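Local coordinates for aerolysin-like protein (Bombina maxima, PDB 6LH8), which probably acts as an aerolysin-family pore-forming protein or as the paralog that restrains one, in a toad system that modulates cellular endolysosomes, at residues E96-T100 against S145-A149. Sequence-based numbering, arbitrary orientation.
Sequences EDKVT and SGINA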
loop_
_atom_site.group_PDB
_atom_site.type_symbol
_atom_site.label_atom_id
_atom_site.label_comp_id
_atom_site.label_asym_id
_atom_site.label_seq_id
_atom_site.Cartn_x
_atom_site.Cartn_y
_atom_site.Cartn_z
ATOM N N GLU A 96 1.165 11.417 -1.238
ATOM C CA GLU A 96 0.965 11.929 -2.584
ATOM C C GLU A 96 2.069 11.385 -3.475
ATOM O O GLU A 96 3.251 11.509 -3.153
ATOM C CB GLU A 96 0.974 13.457 -2.609
ATOM C CG GLU A 96 0.622 14.018 -3.986
ATOM C CD GLU A 96 0.938 15.501 -4.129
ATOM O OE1 GLU A 96 2.125 15.856 -4.315
ATOM O OE2 GLU A 96 -0.005 16.304 -4.064
ATOM N N ASP A 97 1.681 10.748 -4.569
ATOM C CA ASP A 97 2.620 10.212 -5.543
ATOM C C ASP A 97 2.567 11.124 -6.763
ATOM O O ASP A 97 1.558 11.157 -7.473
ATOM C CB ASP A 97 2.231 8.774 -5.883
ATOM C CG ASP A 97 3.206 8.096 -6.805
ATOM O OD1 ASP A 97 4.329 8.608 -6.977
ATOM O OD2 ASP A 97 2.841 7.034 -7.349
ATOM N N LYS A 98 3.639 11.878 -6.999
ATOM C CA LYS A 98 3.697 12.839 -8.094
ATOM C C LYS A 98 4.549 12.268 -9.221
ATOM O O LYS A 98 5.675 11.826 -8.984
ATOM C CB LYS A 98 4.272 14.171 -7.597
ATOM C CG LYS A 98 4.454 15.220 -8.659
ATOM C CD LYS A 98 4.729 16.582 -8.029
ATOM C CE LYS A 98 5.703 16.480 -6.867
ATOM N NZ LYS A 98 6.156 17.839 -6.446
ATOM N N VAL A 99 4.004 12.260 -10.434
ATOM C CA VAL A 99 4.610 11.589 -11.583
ATOM C C VAL A 99 4.837 12.618 -12.684
ATOM O O VAL A 99 3.885 13.259 -13.152
ATOM C CB VAL A 99 3.726 10.441 -12.091
ATOM C CG1 VAL A 99 4.439 9.680 -13.198
ATOM C CG2 VAL A 99 3.367 9.507 -10.945
ATOM N N THR A 100 6.085 12.765 -13.115
ATOM C CA THR A 100 6.385 13.698 -14.198
ATOM C C THR A 100 5.901 13.155 -15.540
ATOM O O THR A 100 6.116 11.983 -15.858
ATOM C CB THR A 100 7.891 13.975 -14.260
ATOM O OG1 THR A 100 8.349 14.434 -12.985
ATOM C CG2 THR A 100 8.207 15.044 -15.325
ATOM N N SER A 145 2.512 0.478 -4.619
ATOM C CA SER A 145 3.809 1.062 -4.918
ATOM C C SER A 145 3.653 2.437 -5.564
ATOM O O SER A 145 2.551 2.887 -5.881
ATOM C CB SER A 145 4.595 0.154 -5.853
ATOM O OG SER A 145 4.154 0.332 -7.198
ATOM N N GLY A 146 4.790 3.110 -5.753
ATOM C CA GLY A 146 4.815 4.288 -6.598
ATOM C C GLY A 146 4.468 3.951 -8.035
ATOM O O GLY A 146 4.604 2.812 -8.493
ATOM N N ILE A 147 3.979 4.951 -8.744
ATOM C CA ILE A 147 3.498 4.772 -10.107
ATOM C C ILE A 147 4.649 4.967 -11.085
ATOM O O ILE A 147 5.462 5.889 -10.942
ATOM C CB ILE A 147 2.339 5.742 -10.392
ATOM C CG1 ILE A 147 1.070 5.183 -9.739
ATOM C CG2 ILE A 147 2.159 5.968 -11.897
ATOM C CD1 ILE A 147 -0.111 6.068 -9.855
ATOM N N ASN A 148 4.715 4.091 -12.082
ATOM C CA ASN A 148 5.623 4.234 -13.208
ATOM C C ASN A 148 4.872 4.751 -14.429
ATOM O O ASN A 148 3.762 4.302 -14.722
ATOM C CB ASN A 148 6.283 2.901 -13.551
ATOM C CG ASN A 148 7.179 3.010 -14.757
ATOM O OD1 ASN A 148 6.774 2.704 -15.884
ATOM N ND2 ASN A 148 8.397 3.500 -14.537
ATOM N N ALA A 149 5.493 5.690 -15.147
ATOM C CA ALA A 149 4.975 6.206 -16.410
ATOM C C ALA A 149 5.830 5.665 -17.545
ATOM O O ALA A 149 7.033 5.946 -17.608
ATOM C CB ALA A 149 4.976 7.736 -16.432
HETATM O O HOH W 1 0.948 5.157 -6.223
HETATM O O HOH W 2 6.152 7.479 -8.769
#
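D97 reaches across to the backbone of I147, while V99 packs on I147 and A149, where two strands of the elongated, twisted β-structure of this aerolysin-like fold run side by side without pairing. Residues 96-100 end the edge strand 90-100, and 145-149 lie along strand 133-154. Their local directions are only 17° apart, yet no backbone-to-backbone hydrogen bond joins them. Each bonds a different neighbour: D97 and V99 pair with F44 and R42 of strand 41-53, whereas S145 and N148 pair with N118 and T116 of strand 110-130.

The polar half centres on the D97 carboxylate. With CG anti to the backbone N (chi1 -176°), the acid extends to the G146-I147 backbone, and D97 OD2 accepts a hydrogen bond from I147 N at 2.8 Å through its syn lone pair. This bond is distinctly bent, with an angle of 144° at the hydrogen. Two waters extend the grip. One donates to D97 OD2 and S145 O; the other donates to D97 OD1 and I147 O, so both carboxylate oxygens are tied to the opposing backbone and rotation of the group is restrained. Three N-H or O-H donors thus serve the carboxylate, which is consistent with stabilisation of its charged form.

The apolar half is small and lies farther along the strands. The V99 side chain meets that of I147 at about a right angle, with V99 CG2 3.9 Å from I147 CG2. I147 also touches F44 and L115, linking this patch to the adjoining strands. Beyond I147, V99 CG1 rests against the A149 methyl, CB, at 3.8 Å.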